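Local coordinates for protein GH30 Xylanase C (Talaromyces cellulolyticus CF-2612, PDB 6M5Z) that probably hydrolyses internal xylosidic linkages of xylan, acting as a fungal endoxylanase of glycoside hydrolase family 30, at residues Ile77-Arg81 with Gln112-Ser116; Leu150-Glu156 with Gln210-Phe214; Val394-Gly400 with Leu443-Val449. All coordinates share one frame. Residue numbers count along the deposited sequence, not the author numbering.

Contact 1. Residues Ile77-Arg81 with Gln112-Ser116; sequences ILRNR and QVWWS
Strand 77-81 and the first turn of helix 112-121 run nearly antiparallel: their short axes make 168° and approach to 9.8 Å, as expected of a strand and the helix that follows it in a (β/α)8 barrel. The strand is extended throughout (phi -96 to -139°, psi 120 to 151°); the helix starts at Gln112, and Ser116 N donates to Gln112 O at 2.8 Å. Register is set by two CA pairs, Leu78-Ser116 at 7.4 Å and Asn80-Gln112 at 6.6 Å. In the extended strand Leu78 and Asn80 direct their CA-CB bonds toward the helix, and Arg79 between them directs its own away, its guanidinium forming salt bridges with Glu284 and Asp130, acids of other barrel strands.

Gln112 (chi1 m, chi2 t) reaches back to the strand and pairs its amide with the backbone of a single residue: Arg81 N donates to Gln112 OE1 at 2.9 Å, and Gln112 NE2 donates to Arg81 O at 2.8 Å with an almost linear 174°. Gln112 NE2 also bonds Asp109, and the Arg81 side chain leads off to a salt bridge with Asp201. Nearer the start of the strand, Leu78 (t, p) sets CD2 3.7 Å from Ser116 OG and 3.9 Å from Trp115 O. The Trp115 indole turns from the strand, its NE1 bonding Gly48 O, and packs on helix 56-67. Ser116, in rotamer m, donates its hydroxyl to Gln112 O at 2.8 Å, leaving OG to accept from Asn80 ND2 at 3.0 Å, with a 149° angle at the hydrogen.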
ATOM      1  N   ILE A  77       2.755   5.302   3.634  1.00 11.99           N
ATOM      2  CA  ILE A  77       1.857   4.258   4.211  1.00 11.00           C
ATOM      3  C   ILE A  77       2.677   3.033   4.616  1.00 10.30           C
ATOM      4  O   ILE A  77       3.532   2.609   3.834  1.00 10.56           O
ATOM      5  CB  ILE A  77       0.740   3.849   3.226  1.00 10.44           C
ATOM      6  CG1 ILE A  77      -0.128   5.060   2.841  1.00 10.61           C
ATOM      7  CG2 ILE A  77      -0.059   2.689   3.800  1.00 10.39           C
ATOM      8  CD1 ILE A  77      -1.108   4.811   1.689  1.00 10.54           C
ATOM      9  N   LEU A  78       2.495   2.572   5.853  1.00  9.93           N
ATOM     10  CA  LEU A  78       3.130   1.329   6.333  1.00  9.76           C
ATOM     11  C   LEU A  78       2.021   0.314   6.611  1.00 10.37           C
ATOM     12  O   LEU A  78       1.071   0.623   7.381  1.00  9.88           O
ATOM     13  CB  LEU A  78       3.931   1.599   7.615  1.00 10.05           C
ATOM     14  CG  LEU A  78       4.560   0.366   8.279  1.00 10.59           C
ATOM     15  CD1 LEU A  78       5.651  -0.264   7.448  1.00 11.63           C
ATOM     16  CD2 LEU A  78       5.134   0.744   9.639  1.00 10.80           C
ATOM     17  N   ARG A  79       2.198  -0.888   6.052  1.00 10.17           N
ATOM     18  CA  ARG A  79       1.326  -2.052   6.288  1.00  9.90           C
ATOM     19  C   ARG A  79       2.078  -3.092   7.129  1.00 10.34           C
ATOM     20  O   ARG A  79       3.158  -3.563   6.700  1.00 10.31           O
ATOM     21  CB  ARG A  79       0.853  -2.631   4.949  1.00 10.70           C
ATOM     22  CG  ARG A  79       0.003  -3.891   5.073  1.00 10.92           C
ATOM     23  CD  ARG A  79      -0.580  -4.252   3.722  1.00 10.97           C
ATOM     24  NE  ARG A  79      -1.278  -5.506   3.671  1.00 12.06           N
ATOM     25  CZ  ARG A  79      -0.834  -6.612   3.093  1.00 12.75           C
ATOM     26  NH1 ARG A  79       0.387  -6.673   2.565  1.00 12.95           N
ATOM     27  NH2 ARG A  79      -1.612  -7.670   3.101  1.00 12.35           N
ATOM     28  N   ASN A  80       1.531  -3.385   8.281  1.00  9.74           N
ATOM     29  CA  ASN A  80       2.077  -4.360   9.246  1.00 11.24           C
ATOM     30  C   ASN A  80       1.211  -5.604   9.221  1.00 11.45           C
ATOM     31  O   ASN A  80       0.008  -5.484   8.933  1.00 11.90           O
ATOM     32  CB  ASN A  80       2.084  -3.779  10.640  1.00 12.02           C
ATOM     33  CG  ASN A  80       3.017  -2.594  10.757  1.00 11.77           C
ATOM     34  OD1 ASN A  80       4.004  -2.458  10.017  1.00 10.49           O
ATOM     35  ND2 ASN A  80       2.753  -1.749  11.749  1.00 12.19           N
ATOM     36  N   ARG A  81       1.818  -6.753   9.531  1.00 11.25           N
ATOM     37  CA  ARG A  81       1.083  -8.018   9.717  1.00 11.90           C
ATOM     38  C   ARG A  81       0.762  -8.285  11.189  1.00 11.70           C
ATOM     39  O   ARG A  81       1.640  -8.091  12.070  1.00 10.54           O
ATOM     40  CB  ARG A  81       1.941  -9.177   9.233  1.00 11.31           C
ATOM     41  CG  ARG A  81       1.500 -10.538   9.738  1.00 12.58           C
ATOM     42  CD  ARG A  81       2.189 -11.568   8.884  1.00 13.70           C
ATOM     43  NE  ARG A  81       2.171 -12.867   9.530  1.00 14.72           N
ATOM     44  CZ  ARG A  81       3.087 -13.348  10.361  1.00 15.41           C
ATOM     45  NH1 ARG A  81       4.144 -12.644  10.716  1.00 15.51           N
ATOM     46  NH2 ARG A  81       2.949 -14.561  10.858  1.00 15.54           N
ATOM     47  N   GLN A 112       8.249  -4.647  13.872  1.00 10.64           N
ATOM     48  CA  GLN A 112       7.176  -3.741  13.393  1.00 11.09           C
ATOM     49  C   GLN A 112       6.981  -2.563  14.348  1.00 11.45           C
ATOM     50  O   GLN A 112       6.612  -1.531  13.867  1.00 11.35           O
ATOM     51  CB  GLN A 112       5.898  -4.526  13.143  1.00 11.39           C
ATOM     52  CG  GLN A 112       6.054  -5.459  11.945  1.00 11.55           C
ATOM     53  CD  GLN A 112       4.791  -6.181  11.544  1.00 11.95           C
ATOM     54  OE1 GLN A 112       4.538  -6.360  10.359  1.00 10.62           O
ATOM     55  NE2 GLN A 112       4.005  -6.616  12.514  1.00 12.70           N
ATOM     56  N   VAL A 113       7.269  -2.704  15.632  1.00 11.84           N
ATOM     57  CA  VAL A 113       7.185  -1.530  16.537  1.00 12.99           C
ATOM     58  C   VAL A 113       8.276  -0.537  16.132  1.00 12.58           C
ATOM     59  O   VAL A 113       7.983   0.676  15.964  1.00 12.62           O
ATOM     60  CB  VAL A 113       7.287  -1.912  18.021  1.00 14.00           C
ATOM     61  CG1 VAL A 113       7.327  -0.639  18.843  1.00 14.71           C
ATOM     62  CG2 VAL A 113       6.123  -2.771  18.488  1.00 14.50           C
ATOM     63  N   TRP A 114       9.496  -1.004  15.906  1.00 12.62           N
ATOM     64  CA  TRP A 114      10.607  -0.119  15.503  1.00 13.96           C
ATOM     65  C   TRP A 114      10.238   0.557  14.168  1.00 12.05           C
ATOM     66  O   TRP A 114      10.359   1.786  14.004  1.00 12.13           O
ATOM     67  CB  TRP A 114      11.887  -0.931  15.360  1.00 14.85           C
ATOM     68  CG  TRP A 114      13.087  -0.096  15.033  1.00 16.08           C
ATOM     69  CD1 TRP A 114      13.904   0.536  15.936  1.00 16.09           C
ATOM     70  CD2 TRP A 114      13.563   0.269  13.731  1.00 14.77           C
ATOM     71  NE1 TRP A 114      14.893   1.223  15.275  1.00 15.73           N
ATOM     72  CE2 TRP A 114      14.708   1.075  13.923  1.00 15.70           C
ATOM     73  CE3 TRP A 114      13.165  -0.027  12.424  1.00 14.64           C
ATOM     74  CZ2 TRP A 114      15.453   1.563  12.861  1.00 14.94           C
ATOM     75  CZ3 TRP A 114      13.915   0.443  11.376  1.00 14.59           C
ATOM     76  CH2 TRP A 114      15.055   1.238  11.587  1.00 15.25           C
ATOM     77  N   TRP A 115       9.752  -0.242  13.244  1.00 11.86           N
ATOM     78  CA  TRP A 115       9.405   0.255  11.902  1.00 11.14           C
ATOM     79  C   TRP A 115       8.283   1.279  12.007  1.00 10.43           C
ATOM     80  O   TRP A 115       8.336   2.301  11.279  1.00 11.78           O
ATOM     81  CB  TRP A 115       9.101  -0.915  10.972  1.00 11.02           C
ATOM     82  CG  TRP A 115      10.309  -1.403  10.257  1.00 10.73           C
ATOM     83  CD1 TRP A 115      10.983  -2.559  10.492  1.00 11.39           C
ATOM     84  CD2 TRP A 115      10.989  -0.729   9.182  1.00 10.68           C
ATOM     85  NE1 TRP A 115      12.059  -2.644   9.650  1.00 12.76           N
ATOM     86  CE2 TRP A 115      12.078  -1.534   8.826  1.00 11.25           C
ATOM     87  CE3 TRP A 115      10.795   0.491   8.519  1.00 10.84           C
ATOM     88  CZ2 TRP A 115      12.981  -1.166   7.825  1.00 10.88           C
ATOM     89  CZ3 TRP A 115      11.681   0.860   7.525  1.00 12.03           C
ATOM     90  CH2 TRP A 115      12.740   0.014   7.151  1.00 11.12           C
ATOM     91  N   SER A 116       7.291   1.039  12.853  1.00 11.06           N
ATOM     92  CA  SER A 116       6.158   1.973  13.027  1.00 10.97           C
ATOM     93  C   SER A 116       6.647   3.307  13.604  1.00 11.89           C
ATOM     94  O   SER A 116       6.189   4.351  13.147  1.00 11.53           O
ATOM     95  CB  SER A 116       5.059   1.362  13.903  1.00 11.76           C
ATOM     96  OG  SER A 116       4.504   0.169  13.287  1.00 12.48           O
TER

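Contact 2. Residues Leu150-Glu156 with Gln210-Phe214; sequences LCGTTGE and QAASF
Two type II beta turns in tandem, Leu150-Thr153 and Thr153-Glu156, shape this part of a barrel strand-to-helix loop, which packs on a second such loop where short helix 208-211 leads into Phe214. CA register is Thr153-Ser213 and Thr154-Gln210, both 5.5 Å. Leu150 (t, p) sets CD2 over the Phe214 ring face, a CH-pi contact 3.9 Å from the centroid and 20° off the normal. Cys151, disulfide-bonded to Cys158, precedes Gly152, whose phi of 102° suits the third turn position. Thr153, rotamer p, donates OG1 to Leu150 O at 2.7 Å and accepts from water 1 at 2.8 Å. Next, Thr154 N donates to Ser213 OG at 3.2 Å; that hydroxyl in turn donates to Gln210 O at 2.7 Å. Gly155 again has positive phi (73°). Extended Gln210 (t, t), whose OE1 accepts from Thr206 N, closes the contact: its NE2 donates to Thr154 O at 2.9 Å and to Glu156 OE2 at 3.2 Å.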
ATOM      1  N   LEU A 150     -13.074 -18.410   9.641  1.00 11.78           N
ATOM      2  CA  LEU A 150     -13.389 -17.977  11.022  1.00 10.71           C
ATOM      3  C   LEU A 150     -14.671 -18.668  11.507  1.00 11.84           C
ATOM      4  O   LEU A 150     -15.714 -18.508  10.884  1.00 12.03           O
ATOM      5  CB  LEU A 150     -13.550 -16.464  11.020  1.00  9.99           C
ATOM      6  CG  LEU A 150     -13.942 -15.874  12.375  1.00 11.00           C
ATOM      7  CD1 LEU A 150     -12.853 -16.081  13.406  1.00 10.76           C
ATOM      8  CD2 LEU A 150     -14.215 -14.383  12.171  1.00 10.81           C
ATOM      9  N   CYS A 151     -14.568 -19.409  12.607  1.00 12.55           N
ATOM     10  CA  CYS A 151     -15.678 -20.142  13.248  1.00 13.80           C
ATOM     11  C   CYS A 151     -16.812 -19.172  13.557  1.00 13.59           C
ATOM     12  O   CYS A 151     -16.569 -18.164  14.278  1.00 13.33           O
ATOM     13  CB  CYS A 151     -15.164 -20.781  14.532  1.00 14.72           C
ATOM     14  SG  CYS A 151     -14.036 -22.157  14.221  1.00 17.83           S
ATOM     15  N   GLY A 152     -18.029 -19.475  13.105  1.00 13.56           N
ATOM     16  CA  GLY A 152     -19.187 -18.621  13.446  1.00 14.44           C
ATOM     17  C   GLY A 152     -19.613 -17.683  12.337  1.00 14.28           C
ATOM     18  O   GLY A 152     -20.704 -17.129  12.420  1.00 14.76           O
ATOM     19  N   THR A 153     -18.797 -17.512  11.293  1.00 13.48           N
ATOM     20  CA  THR A 153     -19.213 -16.801  10.086  1.00 14.33           C
ATOM     21  C   THR A 153     -20.248 -17.671   9.363  1.00 15.80           C
ATOM     22  O   THR A 153     -20.334 -18.883   9.646  1.00 15.13           O
ATOM     23  CB  THR A 153     -18.003 -16.344   9.271  1.00 13.76           C
ATOM     24  OG1 THR A 153     -17.245 -17.503   8.934  1.00 14.64           O
ATOM     25  CG2 THR A 153     -17.130 -15.363  10.035  1.00 12.61           C
ATOM     26  N   THR A 154     -21.004 -17.071   8.453  1.00 16.23           N
ATOM     27  CA  THR A 154     -22.170 -17.739   7.828  1.00 17.79           C
ATOM     28  C   THR A 154     -21.708 -19.055   7.217  1.00 17.87           C
ATOM     29  O   THR A 154     -20.764 -19.055   6.349  1.00 17.49           O
ATOM     30  CB  THR A 154     -22.849 -16.902   6.745  1.00 21.21           C
ATOM     31  OG1 THR A 154     -23.034 -15.636   7.362  1.00 21.01           O
ATOM     32  CG2 THR A 154     -24.189 -17.465   6.321  1.00 23.19           C
ATOM     33  N   GLY A 155     -22.359 -20.130   7.641  1.00 19.58           N
ATOM     34  CA  GLY A 155     -22.115 -21.450   7.050  1.00 20.24           C
ATOM     35  C   GLY A 155     -20.789 -22.037   7.475  1.00 19.80           C
ATOM     36  O   GLY A 155     -20.363 -23.021   6.843  1.00 22.16           O
ATOM     37  N   GLU A 156     -20.151 -21.504   8.528  1.00 17.64           N
ATOM     38  CA  GLU A 156     -18.854 -22.030   8.999  1.00 17.79           C
ATOM     39  C   GLU A 156     -19.036 -22.367  10.461  1.00 20.01           C
ATOM     40  O   GLU A 156     -18.621 -21.592  11.285  1.00 22.47           O
ATOM     41  CB  GLU A 156     -17.761 -20.994   8.723  1.00 16.17           C
ATOM     42  CG  GLU A 156     -17.643 -20.653   7.262  1.00 17.81           C
ATOM     43  CD  GLU A 156     -17.264 -21.782   6.316  1.00 17.71           C
ATOM     44  OE1 GLU A 156     -16.729 -22.836   6.789  1.00 19.93           O
ATOM     45  OE2 GLU A 156     -17.499 -21.628   5.091  1.00 18.85           O
ATOM     46  N   GLN A 210     -20.456 -13.397   3.140  1.00 14.47           N
ATOM     47  CA  GLN A 210     -19.924 -14.074   4.342  1.00 15.26           C
ATOM     48  C   GLN A 210     -19.059 -13.113   5.177  1.00 15.07           C
ATOM     49  O   GLN A 210     -19.138 -13.114   6.416  1.00 15.11           O
ATOM     50  CB  GLN A 210     -19.157 -15.319   3.931  1.00 14.01           C
ATOM     51  CG  GLN A 210     -18.814 -16.214   5.119  1.00 14.23           C
ATOM     52  CD  GLN A 210     -17.922 -17.351   4.693  1.00 15.29           C
ATOM     53  OE1 GLN A 210     -16.832 -17.106   4.186  1.00 15.36           O
ATOM     54  NE2 GLN A 210     -18.411 -18.585   4.800  1.00 15.36           N
ATOM     55  N   ALA A 211     -18.217 -12.312   4.544  1.00 16.16           N
ATOM     56  CA  ALA A 211     -17.397 -11.330   5.276  1.00 14.96           C
ATOM     57  C   ALA A 211     -18.319 -10.445   6.137  1.00 15.54           C
ATOM     58  O   ALA A 211     -17.913 -10.013   7.258  1.00 13.66           O
ATOM     59  CB  ALA A 211     -16.585 -10.535   4.298  1.00 15.18           C
ATOM     60  N   ALA A 212     -19.518 -10.139   5.632  1.00 15.01           N
ATOM     61  CA  ALA A 212     -20.449  -9.200   6.291  1.00 14.50           C
ATOM     62  C   ALA A 212     -20.983  -9.816   7.579  1.00 16.10           C
ATOM     63  O   ALA A 212     -21.549  -9.058   8.385  1.00 15.76           O
ATOM     64  CB  ALA A 212     -21.566  -8.834   5.339  1.00 15.36           C
ATOM     65  N   SER A 213     -20.800 -11.127   7.798  1.00 14.58           N
ATOM     66  CA  SER A 213     -21.238 -11.771   9.052  1.00 14.28           C
ATOM     67  C   SER A 213     -20.240 -11.470  10.185  1.00 14.46           C
ATOM     68  O   SER A 213     -20.555 -11.786  11.342  1.00 13.97           O
ATOM     69  CB  SER A 213     -21.484 -13.263   8.852  1.00 14.97           C
ATOM     70  OG  SER A 213     -20.273 -13.998   8.722  1.00 14.93           O
ATOM     71  N   PHE A 214     -19.056 -10.909   9.909  1.00 12.90           N
ATOM     72  CA  PHE A 214     -18.081 -10.587  10.976  1.00 13.38           C
ATOM     73  C   PHE A 214     -17.890  -9.073  11.139  1.00 13.82           C
ATOM     74  O   PHE A 214     -17.637  -8.631  12.238  1.00 14.57           O
ATOM     75  CB  PHE A 214     -16.710 -11.209  10.708  1.00 13.12           C
ATOM     76  CG  PHE A 214     -15.658 -10.860  11.738  1.00 11.89           C
ATOM     77  CD1 PHE A 214     -15.814 -11.189  13.080  1.00 12.93           C
ATOM     78  CD2 PHE A 214     -14.510 -10.199  11.377  1.00 12.62           C
ATOM     79  CE1 PHE A 214     -14.834 -10.859  14.004  1.00 14.12           C
ATOM     80  CE2 PHE A 214     -13.530  -9.862  12.300  1.00 12.35           C
ATOM     81  CZ  PHE A 214     -13.677 -10.203  13.615  1.00 12.29           C
TER
HETATM   82  O   HOH W   1     -15.762 -16.249   6.886  1.00 17.27           O

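Contact 3. Residues Val394-Gly400 with Leu443-Val449; sequences VAINNNG and LPARSMV
A G1 beta bulge interrupts this antiparallel pair: Arg446 and Ser447 both face Asn397, and Arg446 takes a positive phi (50°, psi 47°). Beyond it the ladder is regular. The short strand axes run nearly antiparallel (166° between their N-to-C directions), 4.8 Å apart at closest approach. Ala395-Val449 is a hydrogen-bonded pair (Ala395 N to Val449 O 3.0 Å, Val449 N to Ala395 O 2.9 Å); Ile396-Met448, CA atoms 4.3 Å apart, is non-hydrogen-bonded; Asn397-Ser447 is hydrogen-bonded again (Asn397 N to Ser447 O 2.9 Å, Ser447 N to Asn397 O 3.2 Å).

At the bulge Asn397 (chi1 t) works from both ends of its amide. OD1 accepts from Asn399 N at 3.0 Å, an Asx turn that carries the chain out of the strand, while ND2 donates to Pro444 O at 3.1 Å and Leu443 O at 3.2 Å, besides Asn401 O. Arg446 N then donates to Asn399 O at 3.2 Å. Ser447 OG donates to Pro444 O at 2.6 Å, and water 2 donates to both Ser447 OG (2.8 Å) and Ala395 O (2.9 Å).

On one face Ala395 CB meets Leu443 CD1 at 3.8 Å. On the other, Ile396 CG1 lies 3.7 Å from Met448 CG; Ile396 packs against helix 305-318 and Met448 against helix 351-360. The arrangement is that of the GH30 beta-sandwich domain, an antiparallel sheet laid against helices of the barrel.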
ATOM      1  N   VAL A 394       2.596  14.015 -13.909  1.00 14.73           N
ATOM      2  CA  VAL A 394       3.511  12.893 -14.200  1.00 16.30           C
ATOM      3  C   VAL A 394       3.305  12.505 -15.665  1.00 16.60           C
ATOM      4  O   VAL A 394       2.200  12.469 -16.133  1.00 17.16           O
ATOM      5  CB  VAL A 394       3.361  11.722 -13.215  1.00 17.09           C
ATOM      6  CG1 VAL A 394       3.582  12.163 -11.770  1.00 18.28           C
ATOM      7  CG2 VAL A 394       2.041  11.021 -13.357  1.00 18.91           C
ATOM      8  N   ALA A 395       4.414  12.299 -16.362  1.00 16.57           N
ATOM      9  CA  ALA A 395       4.472  11.934 -17.781  1.00 16.17           C
ATOM     10  C   ALA A 395       5.479  10.792 -17.866  1.00 16.38           C
ATOM     11  O   ALA A 395       6.667  10.978 -17.580  1.00 16.78           O
ATOM     12  CB  ALA A 395       4.866  13.119 -18.620  1.00 17.71           C
ATOM     13  N   ILE A 396       4.987   9.638 -18.244  1.00 16.61           N
ATOM     14  CA  ILE A 396       5.831   8.447 -18.488  1.00 16.06           C
ATOM     15  C   ILE A 396       5.891   8.239 -19.993  1.00 16.54           C
ATOM     16  O   ILE A 396       4.901   7.815 -20.589  1.00 17.35           O
ATOM     17  CB  ILE A 396       5.288   7.212 -17.754  1.00 17.59           C
ATOM     18  CG1 ILE A 396       5.152   7.444 -16.252  1.00 17.12           C
ATOM     19  CG2 ILE A 396       6.180   6.018 -18.048  1.00 17.65           C
ATOM     20  CD1 ILE A 396       4.318   6.364 -15.553  1.00 18.30           C
ATOM     21  N   ASN A 397       7.067   8.502 -20.546  1.00 17.18           N
ATOM     22  CA  ASN A 397       7.332   8.304 -21.982  1.00 17.00           C
ATOM     23  C   ASN A 397       7.802   6.874 -22.240  1.00 16.32           C
ATOM     24  O   ASN A 397       8.956   6.596 -22.003  1.00 17.72           O
ATOM     25  CB  ASN A 397       8.378   9.298 -22.466  1.00 15.65           C
ATOM     26  CG  ASN A 397       8.562   9.200 -23.967  1.00 17.77           C
ATOM     27  OD1 ASN A 397       7.744   8.556 -24.635  1.00 19.24           O
ATOM     28  ND2 ASN A 397       9.616   9.835 -24.455  1.00 16.70           N
ATOM     29  N   ASN A 398       6.947   6.052 -22.800  1.00 16.53           N
ATOM     30  CA  ASN A 398       7.296   4.638 -23.072  1.00 18.80           C
ATOM     31  C   ASN A 398       7.794   4.514 -24.526  1.00 21.11           C
ATOM     32  O   ASN A 398       8.037   3.391 -24.938  1.00 22.02           O
ATOM     33  CB  ASN A 398       6.128   3.704 -22.784  1.00 17.94           C
ATOM     34  CG  ASN A 398       5.820   3.674 -21.300  1.00 18.75           C
ATOM     35  OD1 ASN A 398       6.733   3.403 -20.509  1.00 17.70           O
ATOM     36  ND2 ASN A 398       4.569   3.981 -20.954  1.00 16.67           N
ATOM     37  N   ASN A 399       7.944   5.616 -25.252  1.00 21.38           N
ATOM     38  CA  ASN A 399       8.505   5.597 -26.634  1.00 21.63           C
ATOM     39  C   ASN A 399      10.013   5.432 -26.561  1.00 22.76           C
ATOM     40  O   ASN A 399      10.632   5.852 -25.550  1.00 21.42           O
ATOM     41  CB  ASN A 399       8.156   6.865 -27.411  1.00 22.89           C
ATOM     42  CG  ASN A 399       6.672   6.963 -27.647  1.00 23.28           C
ATOM     43  OD1 ASN A 399       6.158   6.173 -28.416  1.00 23.94           O
ATOM     44  ND2 ASN A 399       5.973   7.867 -26.951  1.00 21.51           N
ATOM     45  N   GLY A 400      10.616   4.898 -27.628  1.00 22.29           N
ATOM     46  CA  GLY A 400      12.075   4.801 -27.727  1.00 22.70           C
ATOM     47  C   GLY A 400      12.707   6.122 -28.139  1.00 25.87           C
ATOM     48  O   GLY A 400      13.898   6.122 -28.376  1.00 29.63           O
ATOM     49  N   LEU A 443      10.560  15.096 -22.972  1.00 20.96           N
ATOM     50  CA  LEU A 443      10.549  13.854 -22.147  1.00 19.64           C
ATOM     51  C   LEU A 443      11.535  12.875 -22.754  1.00 19.82           C
ATOM     52  O   LEU A 443      11.326  12.457 -23.886  1.00 21.11           O
ATOM     53  CB  LEU A 443       9.161  13.227 -22.136  1.00 20.01           C
ATOM     54  CG  LEU A 443       7.987  14.142 -21.820  1.00 19.66           C
ATOM     55  CD1 LEU A 443       6.681  13.364 -21.907  1.00 19.12           C
ATOM     56  CD2 LEU A 443       8.132  14.810 -20.449  1.00 20.22           C
ATOM     57  N   PRO A 444      12.610  12.483 -22.041  1.00 20.30           N
ATOM     58  CA  PRO A 444      13.567  11.516 -22.578  1.00 19.86           C
ATOM     59  C   PRO A 444      12.862  10.186 -22.855  1.00 19.75           C
ATOM     60  O   PRO A 444      11.809   9.857 -22.295  1.00 19.71           O
ATOM     61  CB  PRO A 444      14.659  11.402 -21.514  1.00 21.37           C
ATOM     62  CG  PRO A 444      14.453  12.602 -20.612  1.00 21.03           C
ATOM     63  CD  PRO A 444      12.986  12.925 -20.696  1.00 20.37           C
ATOM     64  N   ALA A 445      13.408   9.430 -23.792  1.00 19.80           N
ATOM     65  CA  ALA A 445      12.934   8.062 -24.087  1.00 19.87           C
ATOM     66  C   ALA A 445      12.868   7.212 -22.797  1.00 18.57           C
ATOM     67  O   ALA A 445      13.787   7.290 -21.968  1.00 17.95           O
ATOM     68  CB  ALA A 445      13.861   7.432 -25.089  1.00 20.61           C
ATOM     69  N   ARG A 446      11.864   6.354 -22.687  1.00 19.91           N
ATOM     70  CA  ARG A 446      11.788   5.310 -21.631  1.00 20.53           C
ATOM     71  C   ARG A 446      12.037   5.981 -20.281  1.00 17.99           C
ATOM     72  O   ARG A 446      12.835   5.488 -19.511  1.00 17.49           O
ATOM     73  CB  ARG A 446      12.811   4.193 -21.875  1.00 20.59           C
ATOM     74  CG  ARG A 446      12.632   3.454 -23.192  1.00 21.86           C
ATOM     75  CD  ARG A 446      11.338   2.671 -23.297  1.00 22.42           C
ATOM     76  NE  ARG A 446      11.319   1.882 -24.535  1.00 24.11           N
ATOM     77  CZ  ARG A 446      10.386   1.000 -24.895  1.00 27.02           C
ATOM     78  NH1 ARG A 446       9.370   0.707 -24.090  1.00 25.65           N
ATOM     79  NH2 ARG A 446      10.497   0.384 -26.075  1.00 25.30           N
ATOM     80  N   SER A 447      11.371   7.101 -20.018  1.00 18.90           N
ATOM     81  CA  SER A 447      11.606   7.904 -18.804  1.00 17.89           C
ATOM     82  C   SER A 447      10.298   8.190 -18.078  1.00 17.39           C
ATOM     83  O   SER A 447       9.209   8.020 -18.633  1.00 18.48           O
ATOM     84  CB  SER A 447      12.307   9.211 -19.123  1.00 19.97           C
ATOM     85  OG  SER A 447      11.404  10.147 -19.732  1.00 20.27           O
ATOM     86  N   MET A 448      10.435   8.668 -16.855  1.00 17.23           N
ATOM     87  CA  MET A 448       9.351   9.354 -16.147  1.00 17.67           C
ATOM     88  C   MET A 448       9.838  10.756 -15.806  1.00 16.40           C
ATOM     89  O   MET A 448      10.952  10.903 -15.295  1.00 18.37           O
ATOM     90  CB  MET A 448       8.955   8.625 -14.869  1.00 17.40           C
ATOM     91  CG  MET A 448       7.723   9.222 -14.232  1.00 19.45           C
ATOM     92  SD  MET A 448       7.045   8.123 -12.939  1.00 18.96           S
ATOM     93  CE  MET A 448       5.770   9.232 -12.318  1.00 21.58           C
ATOM     94  N   VAL A 449       8.974  11.732 -16.027  1.00 17.36           N
ATOM     95  CA  VAL A 449       9.214  13.137 -15.633  1.00 16.76           C
ATOM     96  C   VAL A 449       8.069  13.537 -14.695  1.00 14.59           C
ATOM     97  O   VAL A 449       6.924  13.301 -15.049  1.00 15.39           O
ATOM     98  CB  VAL A 449       9.266  14.062 -16.860  1.00 17.48           C
ATOM     99  CG1 VAL A 449       9.389  15.527 -16.425  1.00 17.30           C
ATOM    100  CG2 VAL A 449      10.411  13.668 -17.790  1.00 18.72           C
TER
HETATM  101  O   HOH W   2       8.797  11.085 -19.553  1.00 23.67           O
HETATM  102  O   HOH W   3       8.161   1.301 -21.529  1.00 19.44           O

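Contacts 1 and 2 belong to the barrel and contact 3 to the beta-sandwich domain. The centre of contact 1 lies 12 Å from the chain centre, those of contacts 2 and 3 lie 26 and 24 Å away. Contacts 1 and 2 have centres 28 Å apart and do not touch, their nearest atoms being about 14 Å apart. Contact 3 lies across the chain centre from both, its centre 33 Å from that of contact 1 and 48 Å from that of contact 2, although strand pairing through strand 25-42 links the barrel strands of contact 1 to the sandwich strands of contact 3. The mannose pocket includes Ala49, Ser53 and Asn108, none of them in contact 1; the sugar is about 9 Å from the side chain of Trp115.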